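Local coordinates for protein Ddb_g0293866 (Dictyostelium discoideum, PDB 5LW6) that binds ADP-ribose through the macrodomain that makes up this chain, part of a longer protein probably concerned with sensing DNA damage and binding poly-ADP-ribose, at residues K44-D49 against H88-D93; P59-S64 against A147-W152; K95-V100 against R124-K129; G187-I192 against I213-L218. One frame throughout, in Å; residues are numbered along the deposited sequence.

How the contacts relate
Contacts 2, 3 and 4 all reach one mixed sheet with strand order 125-130, 95-101, 55-59, 145-149, 213-217, 189-193, while contact 1 joins two loops outside it, its centre about 20 Å from that of the chain. Contacts 3 and 4 take the two outermost strand pairs, their centres about 18 Å apart; contact 2 lies where inner strands 55-59 and 145-149 end, its centre about 10 Å from that of contact 4 and 15 Å from that of contact 3, touching both. Along the chain, segments of contacts 1 and 2 alternate, contact 3 is nested within contact 2, and contact 4 comes last. Arg124 probably hydrogen-bonds to the carbonyls of His88 and Glu91, joining contact 3 to contact 1.

Contact 1. Residues K44-D49 against H88-D93; sequences KKRLTD and HEKEDD
Glu91 presses its carboxylate against the backbone of Lys44 and Lys45, and its hydrogen bonds are the chief polar evidence for the contact. Lys45 N donates to Glu91 OE2 at 2.8 Å in a nearly straight bond (173°), approaching from well above the carboxylate plane. The other oxygen, Glu91 OE1, accepts from His88 ND1 at 2.8 Å; the carboxylate oxygen lies in the imidazole plane. One carboxylate therefore ties the incoming 44-49 loop to the type II turn of His88 to Glu91, and the extended chain of Glu91 beyond CG (chi2 168°) carries it there. Arg54 forms salt bridges with both Glu91 OE2 and Asp93 OD1, while His88 NE2 bonds to Asp253, so both ends of the imidazole are held.

Water 1 lies between the two segments, within reach of both, 2.9 Å from Lys45 O and 2.8 Å from Asp93 OD1.

The remaining contacts are van der Waals. The aliphatic part of Lys44 crosses the Glu91 side chain at about a right angle, with CB 3.5 Å from Glu91 OE1. Lys90 lays CB over the centre of one face of the Arg46 guanidinium, 3.9 Å above its plane; bends at chi2 and chi3 fold the arginine back to that position. Farther along, Thr48 CG2 meets Asp93 OD1 at 3.8 Å.

These are loop-to-loop contacts. Segment 44-49 precedes strand 55-59, whereas 88-93 joins helix 70-87 to strand 95-101, and Arg124, just before strand 125-130, bonds to the carbonyls of His88 and Glu91.

Contact 2. Residues P59-S64 against A147-W152; sequences PFISTS and ATESTW
The backbones approach where strands 55-59 and 145-149 end, Pro59 lying against Ala147 and Glu149 and the CA atoms of Ile61 and Glu149 standing 7.2 Å apart, and the chain folds into a type II turn from Phe60 to Thr63. These are the C-terminal ends of two neighbouring parallel strands in the macrodomain sheet, where macrodomains generally place their ligand-binding loops; no ligand or binding residue is identified here.

Glu149 carries the contact. Its chain, extended beyond CG (chi2 -173°), reaches across to the turn, where Ser62 N donates to OE2 at 2.8 Å with an N-H...O angle of 167°. The donor stands 49° out of the carboxylate plane, so OE2 is met from above. The same oxygen lies 3.4 Å from Ile61 CA, which places the carboxylate directly against the backbone of the turn.

Pro59 runs past Glu149 in the opposite direction, its CG 3.9 Å from Glu149 CG. The ring also touches Ala147, CD to CB 3.9 Å. The apolar ring thus covers the methylene part of a side chain whose charged end is engaged by the turn.

The turn is braced from within: Phe60 O accepts from both Thr63 N and Thr63 OG1, and Thr63 CG2 sits over the centre of one face of the Phe60 ring. Helix 237-253 covers Ile61 through Leu241 and Thr244, and Ser62 OG bonds to Val220 O. At the far carboxylate oxygen, water 2 is modelled 2.5 Å from Glu149 OE1, an unusually short and therefore doubtful length.

Contact 3. Residues K95-V100 against R124-K129; sequences KLKMMV and RFEIIK
Phe125 turns a ring edge to Met98, a selenomethionine, whose CB lies near the ring plane 3.8 Å from CE1. Leu96 CB meets the same ring at CD1, 3.9 Å away, while the ring of Trp121 lies against Phe125 with the planes about 20° apart. Beyond the ring, this side of the sheet continues with Ile127, which runs alongside Met98: CE of Met98 is 3.9 Å from Ile127 CD1, a meeting made by the bend at chi3 of Met98 (79°). Val100 CG2 closes the row, 3.6 Å from Ile127 CG2.

Lys97 and Glu126 project from the other side, pointing the same way. Their charged atoms stay 4.2 Å apart (NZ to OE1), beyond a salt bridge, and Lys97 NZ bonds instead to Leu141 O.

Five backbone hydrogen bonds, from Leu96 N to Arg124 O through Val100 N to Ile128 O, establish the parallel register; the strand directions differ by 27°.

The pair forms a beta-alpha-beta unit with helix 107-116, which covers Met98, Val100 and Ile127. Helix 70-87 packs on Leu96 and Phe125, and strand 55-59 borders strand 95-101 on its other edge.

Contact 4. Residues G187-I192 against I213-L218; sequences GKVYPI and IVILVL
Gly187 N donates to Leu218 O at 2.8 Å with an angle of 169°, and this bond lies just beyond an antiparallel ladder. Leu218 N returns a bond to Lys188 O; two reciprocal pairs follow, Tyr190 with Leu216 and Ile192 with Val214. The Tyr190 pair is uneven: Tyr190 N meets Leu216 O in the carbonyl plane but with a bent N-H...O angle of 140°, whereas Leu216 N reaches Tyr190 O straight, from above its carbonyl plane. Pro191, without an N-H, falls at a non-hydrogen-bonded pair opposite Ile215, so the ladder loses no bond there.

Val189 and Pro191 share a sheet face with Ile215 and Val217. Val189 CB comes within 3.5 Å of Ile215 CG2, and its CG1, anti to the carbonyl carbon (chi1 -47°), is set beside Val217 CG2 at 4.1 Å. Pro191 CB touches Ile213 CG2 at 3.8 Å.

On the other face of the sheet, Tyr190 meets Leu218 at about a right angle, CD2 to Leu218 CD1 at 3.9 Å, while Leu216 O lies at the ring edge. The Tyr190 hydroxyl bonds to Lys185 N. Ile192 CD1 packs on Leu216 CG at 3.9 Å.

Helix 169-179 packs against Ile192 and Val214; helix 237-253 covers Val189 and Val217 on the opposite face. A mixed sheet between helix layers, its outermost strand 189-193 antiparallel to the five others, is characteristic of the three-layer alpha-beta-alpha macrodomain fold.

Contact 1. Residues K44-D49 against H88-D93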
# COMPACT_ATOMS: atom_id res chain seq x y z
N LYS A 44 -4.37 -19.23 -0.43
CA LYS A 44 -3.20 -19.91 0.18
C LYS A 44 -2.40 -20.54 -0.95
O LYS A 44 -2.97 -21.16 -1.91
CB LYS A 44 -3.57 -21.01 1.17
CG LYS A 44 -4.37 -20.52 2.38
CD LYS A 44 -4.39 -21.58 3.51
CE LYS A 44 -5.28 -21.11 4.68
NZ LYS A 44 -6.70 -21.37 4.35
N LYS A 45 -1.10 -20.37 -0.83
CA LYS A 45 -0.11 -20.96 -1.75
C LYS A 45 1.06 -21.47 -0.96
O LYS A 45 1.88 -20.67 -0.47
CB LYS A 45 0.42 -19.95 -2.76
CG LYS A 45 -0.64 -19.31 -3.60
CD LYS A 45 -0.02 -18.24 -4.50
CE LYS A 45 -1.12 -17.51 -5.27
NZ LYS A 45 -0.54 -16.63 -6.35
N ARG A 46 1.24 -22.78 -0.91
CA ARG A 46 2.33 -23.29 -0.07
C ARG A 46 3.62 -23.36 -0.85
O ARG A 46 4.68 -23.00 -0.36
CB ARG A 46 1.99 -24.64 0.55
CG ARG A 46 1.11 -24.50 1.80
CD ARG A 46 1.78 -23.80 3.01
NE ARG A 46 2.86 -24.58 3.64
CZ ARG A 46 2.70 -25.50 4.59
NH1 ARG A 46 1.47 -25.80 5.05
NH2 ARG A 46 3.76 -26.12 5.10
N LEU A 47 3.53 -23.81 -2.10
CA LEU A 47 4.67 -23.85 -3.00
C LEU A 47 4.49 -22.62 -3.90
O LEU A 47 3.42 -22.36 -4.39
CB LEU A 47 4.62 -25.13 -3.85
CG LEU A 47 4.77 -26.45 -3.04
CD1 LEU A 47 4.47 -27.61 -3.96
CD2 LEU A 47 6.19 -26.53 -2.51
N THR A 48 5.54 -21.86 -4.09
CA THR A 48 5.50 -20.61 -4.87
C THR A 48 6.75 -20.49 -5.76
O THR A 48 7.72 -21.21 -5.63
CB THR A 48 5.48 -19.37 -3.97
OG1 THR A 48 6.67 -19.33 -3.16
CG2 THR A 48 4.18 -19.33 -3.09
N ASP A 49 6.61 -19.66 -6.75
CA ASP A 49 7.71 -19.27 -7.63
C ASP A 49 8.46 -18.14 -6.94
O ASP A 49 7.84 -17.14 -6.54
CB ASP A 49 7.11 -18.78 -8.92
CG ASP A 49 8.15 -18.39 -9.97
OD1 ASP A 49 9.37 -18.28 -9.67
OD2 ASP A 49 7.70 -18.23 -11.13
N HIS A 88 -2.75 -16.81 6.18
CA HIS A 88 -1.60 -17.32 5.49
C HIS A 88 -0.52 -17.84 6.40
O HIS A 88 0.67 -17.71 6.08
CB HIS A 88 -1.03 -16.20 4.63
CG HIS A 88 -1.88 -15.84 3.46
ND1 HIS A 88 -2.14 -16.70 2.44
CD2 HIS A 88 -2.46 -14.68 3.11
CE1 HIS A 88 -2.84 -16.10 1.49
NE2 HIS A 88 -3.08 -14.88 1.89
N GLU A 89 -0.90 -18.40 7.55
CA GLU A 89 0.06 -19.03 8.44
C GLU A 89 0.92 -20.06 7.61
O GLU A 89 0.43 -20.79 6.78
CB GLU A 89 -0.65 -19.75 9.60
CG GLU A 89 -1.54 -20.90 9.14
CD GLU A 89 -1.88 -21.96 10.26
OE1 GLU A 89 -1.61 -21.69 11.46
OE2 GLU A 89 -2.43 -23.03 9.91
N LYS A 90 2.20 -20.11 7.85
CA LYS A 90 3.03 -21.12 7.17
C LYS A 90 3.40 -20.78 5.73
O LYS A 90 3.98 -21.61 5.09
CB LYS A 90 2.37 -22.50 7.10
CG LYS A 90 1.98 -23.09 8.45
CD LYS A 90 1.45 -24.53 8.36
CE LYS A 90 1.22 -25.01 9.79
NZ LYS A 90 0.67 -26.38 9.93
N GLU A 91 3.02 -19.62 5.21
CA GLU A 91 3.43 -19.22 3.86
C GLU A 91 4.59 -18.28 4.01
O GLU A 91 4.42 -17.08 4.21
CB GLU A 91 2.27 -18.60 3.13
CG GLU A 91 1.26 -19.67 2.73
CD GLU A 91 -0.06 -19.14 2.24
OE1 GLU A 91 -1.10 -19.29 2.94
OE2 GLU A 91 -0.11 -18.61 1.11
N ASP A 92 5.80 -18.80 3.90
CA ASP A 92 6.98 -18.00 4.23
C ASP A 92 7.45 -17.10 3.11
O ASP A 92 8.37 -16.41 3.29
CB ASP A 92 8.12 -18.97 4.59
CG ASP A 92 7.75 -19.94 5.73
OD1 ASP A 92 6.87 -19.57 6.56
OD2 ASP A 92 8.36 -21.06 5.79
N ASP A 93 6.79 -17.09 1.93
CA ASP A 93 7.18 -16.14 0.89
C ASP A 93 6.72 -14.69 1.16
O ASP A 93 7.19 -13.75 0.53
CB ASP A 93 6.68 -16.54 -0.51
CG ASP A 93 5.20 -16.46 -0.64
OD1 ASP A 93 4.51 -17.21 0.08
OD2 ASP A 93 4.71 -15.64 -1.49
O HOH W 1 4.39 -19.90 0.64

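Contact 2. Residues P59-S64 against A147-W152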
# COMPACT_ATOMS: atom_id res chain seq x y z
N PRO A 59 2.39 1.89 2.39
CA PRO A 59 2.26 2.91 3.38
C PRO A 59 1.23 2.58 4.48
O PRO A 59 0.45 1.64 4.35
CB PRO A 59 1.83 4.12 2.52
CG PRO A 59 0.93 3.51 1.54
CD PRO A 59 1.62 2.18 1.17
N PHE A 60 1.31 3.33 5.59
CA PHE A 60 0.32 3.31 6.67
C PHE A 60 -0.87 4.12 6.15
O PHE A 60 -0.92 5.36 6.25
CB PHE A 60 0.98 3.88 7.91
CG PHE A 60 0.19 3.81 9.18
CD1 PHE A 60 -0.90 2.97 9.33
CD2 PHE A 60 0.64 4.55 10.33
CE1 PHE A 60 -1.56 2.86 10.53
CE2 PHE A 60 -0.07 4.45 11.54
CZ PHE A 60 -1.17 3.62 11.63
N ILE A 61 -1.77 3.40 5.50
CA ILE A 61 -2.71 4.02 4.56
C ILE A 61 -3.49 5.15 5.22
O ILE A 61 -4.03 4.96 6.31
CB ILE A 61 -3.63 2.96 3.93
CG1 ILE A 61 -2.78 1.78 3.35
CG2 ILE A 61 -4.64 3.62 3.01
CD1 ILE A 61 -3.65 0.72 2.72
N SER A 62 -3.45 6.30 4.55
CA SER A 62 -4.26 7.53 4.84
C SER A 62 -3.79 8.33 6.04
O SER A 62 -4.43 9.30 6.40
CB SER A 62 -5.73 7.16 5.00
OG SER A 62 -6.20 6.73 3.72
N THR A 63 -2.69 7.95 6.67
CA THR A 63 -2.31 8.56 7.92
C THR A 63 -1.53 9.82 7.81
O THR A 63 -1.39 10.57 8.78
CB THR A 63 -1.49 7.64 8.84
OG1 THR A 63 -0.30 7.21 8.23
CG2 THR A 63 -2.32 6.44 9.23
N SER A 64 -0.95 10.12 6.72
CA SER A 64 -0.20 11.41 6.97
C SER A 64 -0.93 12.55 6.29
O SER A 64 -1.88 13.14 6.88
CB SER A 64 1.26 11.29 6.62
OG SER A 64 1.39 10.37 5.55
N ALA A 147 3.57 -0.21 -3.00
CA ALA A 147 2.27 0.48 -2.97
C ALA A 147 2.48 1.93 -2.63
O ALA A 147 3.31 2.28 -1.74
CB ALA A 147 1.36 -0.12 -1.96
N THR A 148 1.71 2.78 -3.31
CA THR A 148 1.70 4.22 -3.09
C THR A 148 0.27 4.74 -3.03
O THR A 148 -0.57 4.30 -3.80
CB THR A 148 2.53 4.94 -4.20
OG1 THR A 148 2.67 6.33 -3.92
CG2 THR A 148 1.94 4.77 -5.56
N GLU A 149 0.01 5.75 -2.20
CA GLU A 149 -1.34 6.35 -2.16
C GLU A 149 -1.55 7.20 -3.41
O GLU A 149 -0.60 7.80 -3.92
CB GLU A 149 -1.48 7.22 -0.97
CG GLU A 149 -1.42 6.39 0.31
CD GLU A 149 -1.73 7.16 1.61
OE1 GLU A 149 -2.17 8.37 1.59
OE2 GLU A 149 -1.45 6.58 2.66
N SER A 150 -2.75 7.17 -3.92
CA SER A 150 -3.12 7.92 -5.10
C SER A 150 -4.53 8.51 -4.92
O SER A 150 -5.12 8.50 -3.82
CB SER A 150 -3.01 7.01 -6.33
OG SER A 150 -3.21 7.72 -7.54
N THR A 151 -5.07 9.05 -5.99
CA THR A 151 -6.43 9.61 -5.94
C THR A 151 -7.16 9.05 -7.15
O THR A 151 -6.59 8.29 -7.96
CB THR A 151 -6.41 11.17 -6.04
OG1 THR A 151 -6.09 11.56 -7.39
CG2 THR A 151 -5.44 11.83 -5.08
N TRP A 152 -8.43 9.45 -7.29
CA TRP A 152 -9.25 8.90 -8.34
C TRP A 152 -8.59 9.06 -9.73
O TRP A 152 -8.80 8.23 -10.66
CB TRP A 152 -10.70 9.46 -8.30
CG TRP A 152 -10.81 10.83 -8.76
CD1 TRP A 152 -10.63 11.93 -8.03
CD2 TRP A 152 -11.06 11.27 -10.12
NE1 TRP A 152 -10.74 13.06 -8.85
CE2 TRP A 152 -11.03 12.65 -10.12
CE3 TRP A 152 -11.31 10.60 -11.32
CZ2 TRP A 152 -11.24 13.41 -11.29
CZ3 TRP A 152 -11.51 11.36 -12.47
CH2 TRP A 152 -11.49 12.74 -12.42
O HOH W 2 -1.88 9.99 3.50

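Contact 3. Residues K95-V100 against R124-K129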
# COMPACT_ATOMS: atom_id res chain seq x y z
N LYS A 95 6.21 -11.24 2.81
CA LYS A 95 6.94 -10.28 3.59
C LYS A 95 6.20 -8.96 3.46
O LYS A 95 5.97 -8.48 2.33
CB LYS A 95 8.38 -10.17 3.05
CG LYS A 95 9.26 -9.43 3.94
CD LYS A 95 10.75 -9.77 3.64
CE LYS A 95 11.07 -10.07 2.16
NZ LYS A 95 11.93 -9.03 1.48
N LEU A 96 5.83 -8.39 4.60
CA LEU A 96 5.07 -7.13 4.62
C LEU A 96 5.91 -6.08 5.31
O LEU A 96 6.44 -6.32 6.44
CB LEU A 96 3.73 -7.30 5.35
CG LEU A 96 2.70 -8.27 4.78
CD1 LEU A 96 1.42 -8.27 5.60
CD2 LEU A 96 2.43 -8.00 3.33
N LYS A 97 6.13 -4.96 4.65
CA LYS A 97 6.89 -3.86 5.20
C LYS A 97 6.07 -2.64 5.12
O LYS A 97 5.80 -2.12 4.03
CB LYS A 97 8.23 -3.65 4.48
CG LYS A 97 9.08 -4.92 4.56
CD LYS A 97 10.54 -4.67 4.22
CE LYS A 97 11.36 -5.96 4.35
NZ LYS A 97 12.74 -5.68 3.86
N MSE A 98 5.67 -2.14 6.27
CA MSE A 98 4.80 -0.98 6.28
C MSE A 98 5.64 0.22 6.57
O MSE A 98 6.33 0.33 7.57
CB MSE A 98 3.68 -1.08 7.26
CG MSE A 98 2.72 0.08 7.18
SE MSE A 98 1.18 -0.14 8.40
CE MSE A 98 2.10 0.38 9.89
N MSE A 99 5.55 1.21 5.72
CA MSE A 99 6.38 2.39 5.80
C MSE A 99 5.61 3.46 6.55
O MSE A 99 4.56 3.86 6.14
CB MSE A 99 6.68 2.90 4.37
CG MSE A 99 7.41 1.78 3.59
SE MSE A 99 7.81 2.25 1.74
CE MSE A 99 5.94 2.05 0.98
N VAL A 100 6.16 3.95 7.63
CA VAL A 100 5.53 4.94 8.49
C VAL A 100 6.38 6.23 8.54
O VAL A 100 7.60 6.18 8.81
CB VAL A 100 5.29 4.36 9.93
CG1 VAL A 100 4.76 5.42 10.86
CG2 VAL A 100 4.45 3.09 9.91
N ARG A 124 7.05 -11.97 9.72
CA ARG A 124 6.91 -11.53 8.33
C ARG A 124 6.45 -10.10 8.19
O ARG A 124 6.43 -9.62 7.08
CB ARG A 124 5.95 -12.39 7.57
CG ARG A 124 6.40 -13.85 7.38
CD ARG A 124 5.28 -14.74 6.91
NE ARG A 124 4.15 -14.84 7.83
CZ ARG A 124 2.98 -15.41 7.50
NH1 ARG A 124 2.79 -15.91 6.32
NH2 ARG A 124 1.99 -15.47 8.38
N PHE A 125 6.12 -9.44 9.31
CA PHE A 125 5.68 -8.04 9.26
C PHE A 125 6.64 -7.13 9.93
O PHE A 125 7.08 -7.41 11.07
CB PHE A 125 4.35 -7.91 9.95
CG PHE A 125 3.87 -6.52 10.05
CD1 PHE A 125 3.72 -5.73 8.92
CD2 PHE A 125 3.59 -5.97 11.29
CE1 PHE A 125 3.28 -4.42 9.07
CE2 PHE A 125 3.13 -4.70 11.44
CZ PHE A 125 3.00 -3.91 10.31
N GLU A 126 7.08 -6.09 9.22
CA GLU A 126 7.95 -5.06 9.82
C GLU A 126 7.43 -3.68 9.54
O GLU A 126 6.78 -3.45 8.50
CB GLU A 126 9.34 -5.09 9.18
CG GLU A 126 10.03 -6.41 9.35
CD GLU A 126 11.43 -6.46 8.74
OE1 GLU A 126 11.82 -5.52 7.95
OE2 GLU A 126 12.14 -7.48 9.06
N ILE A 127 7.72 -2.78 10.47
CA ILE A 127 7.43 -1.33 10.27
C ILE A 127 8.71 -0.65 10.05
O ILE A 127 9.65 -0.82 10.84
CB ILE A 127 6.69 -0.75 11.49
CG1 ILE A 127 5.27 -1.31 11.55
CG2 ILE A 127 6.68 0.75 11.44
CD1 ILE A 127 4.42 -0.88 12.71
N ILE A 128 8.80 0.16 9.01
CA ILE A 128 10.02 0.85 8.60
C ILE A 128 9.72 2.33 8.67
O ILE A 128 8.73 2.78 8.07
CB ILE A 128 10.33 0.58 7.11
CG1 ILE A 128 10.43 -0.92 6.88
CG2 ILE A 128 11.57 1.33 6.60
CD1 ILE A 128 11.41 -1.62 7.78
N LYS A 129 10.54 3.07 9.41
CA LYS A 129 10.38 4.52 9.56
C LYS A 129 11.01 5.21 8.37
O LYS A 129 12.14 4.85 8.02
CB LYS A 129 11.10 4.95 10.86
CG LYS A 129 10.95 6.44 11.17
CD LYS A 129 11.53 6.83 12.53
CE LYS A 129 13.03 6.74 12.58
NZ LYS A 129 13.47 7.07 13.97

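Contact 4. Residues G187-I192 against I213-L218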
# COMPACT_ATOMS: atom_id res chain seq x y z
N GLY A 187 -11.26 3.04 -2.02
CA GLY A 187 -11.34 1.73 -1.42
C GLY A 187 -10.71 0.63 -2.29
O GLY A 187 -10.71 -0.50 -1.89
N LYS A 188 -10.24 0.94 -3.50
CA LYS A 188 -9.66 -0.00 -4.39
C LYS A 188 -8.19 0.27 -4.67
O LYS A 188 -7.72 1.37 -4.42
CB LYS A 188 -10.43 -0.06 -5.72
CG LYS A 188 -11.87 -0.55 -5.54
CD LYS A 188 -12.03 -1.99 -5.03
CE LYS A 188 -13.50 -2.48 -4.87
NZ LYS A 188 -14.10 -2.01 -3.56
N VAL A 189 -7.48 -0.75 -5.11
CA VAL A 189 -6.10 -0.59 -5.60
C VAL A 189 -5.94 -0.93 -7.07
O VAL A 189 -6.76 -1.67 -7.65
CB VAL A 189 -5.09 -1.35 -4.71
CG1 VAL A 189 -5.38 -1.08 -3.21
CG2 VAL A 189 -5.12 -2.82 -5.00
N TYR A 190 -4.86 -0.44 -7.68
CA TYR A 190 -4.64 -0.48 -9.10
C TYR A 190 -3.19 -0.89 -9.35
O TYR A 190 -2.32 -0.02 -9.30
CB TYR A 190 -4.99 0.87 -9.71
CG TYR A 190 -6.44 1.13 -9.53
CD1 TYR A 190 -7.41 0.71 -10.44
CD2 TYR A 190 -6.89 1.77 -8.41
CE1 TYR A 190 -8.76 0.92 -10.20
CE2 TYR A 190 -8.23 1.90 -8.14
CZ TYR A 190 -9.16 1.52 -9.06
OH TYR A 190 -10.51 1.70 -8.74
N PRO A 191 -2.95 -2.18 -9.58
CA PRO A 191 -1.57 -2.65 -9.82
C PRO A 191 -1.13 -2.38 -11.25
O PRO A 191 -1.92 -2.58 -12.19
CB PRO A 191 -1.61 -4.12 -9.51
CG PRO A 191 -3.05 -4.47 -9.26
CD PRO A 191 -3.89 -3.27 -9.23
N ILE A 192 0.11 -1.98 -11.43
CA ILE A 192 0.70 -1.78 -12.72
C ILE A 192 2.03 -2.50 -12.72
O ILE A 192 2.90 -2.17 -11.96
CB ILE A 192 0.92 -0.28 -12.99
CG1 ILE A 192 -0.43 0.45 -13.05
CG2 ILE A 192 1.66 0.02 -14.30
CD1 ILE A 192 -0.47 1.52 -12.05
N ILE A 213 5.99 -4.61 -9.50
CA ILE A 213 4.64 -4.09 -9.58
C ILE A 213 4.53 -2.89 -8.66
O ILE A 213 4.93 -2.95 -7.53
CB ILE A 213 3.57 -5.16 -9.15
CG1 ILE A 213 3.60 -6.40 -10.04
CG2 ILE A 213 2.16 -4.52 -9.06
CD1 ILE A 213 3.14 -7.62 -9.29
N VAL A 214 4.00 -1.79 -9.17
CA VAL A 214 3.62 -0.58 -8.40
C VAL A 214 2.08 -0.56 -8.26
O VAL A 214 1.38 -0.75 -9.23
CB VAL A 214 4.14 0.75 -9.08
CG1 VAL A 214 3.54 1.95 -8.36
CG2 VAL A 214 5.66 0.77 -9.07
N ILE A 215 1.60 -0.41 -7.07
CA ILE A 215 0.18 -0.49 -6.81
C ILE A 215 -0.26 0.88 -6.29
O ILE A 215 0.24 1.42 -5.30
CB ILE A 215 -0.12 -1.56 -5.72
CG1 ILE A 215 0.40 -2.93 -6.10
CG2 ILE A 215 -1.61 -1.54 -5.36
CD1 ILE A 215 0.34 -3.96 -4.97
N LEU A 216 -1.23 1.48 -6.98
CA LEU A 216 -1.75 2.74 -6.57
C LEU A 216 -2.94 2.43 -5.66
O LEU A 216 -3.82 1.71 -6.03
CB LEU A 216 -2.27 3.45 -7.85
CG LEU A 216 -1.22 3.72 -8.93
CD1 LEU A 216 -1.83 4.61 -9.99
CD2 LEU A 216 -0.03 4.49 -8.44
N VAL A 217 -2.94 3.03 -4.47
CA VAL A 217 -3.86 2.65 -3.40
C VAL A 217 -4.76 3.85 -3.14
O VAL A 217 -4.27 4.89 -2.80
CB VAL A 217 -3.01 2.38 -2.12
CG1 VAL A 217 -3.92 2.14 -0.95
CG2 VAL A 217 -2.08 1.19 -2.34
N LEU A 218 -6.06 3.72 -3.30
CA LEU A 218 -6.96 4.84 -3.15
C LEU A 218 -7.63 4.76 -1.74
O LEU A 218 -8.74 4.27 -1.56
CB LEU A 218 -7.98 4.86 -4.30
CG LEU A 218 -7.48 5.60 -5.53
CD1 LEU A 218 -6.31 4.92 -6.18
CD2 LEU A 218 -8.61 5.71 -6.52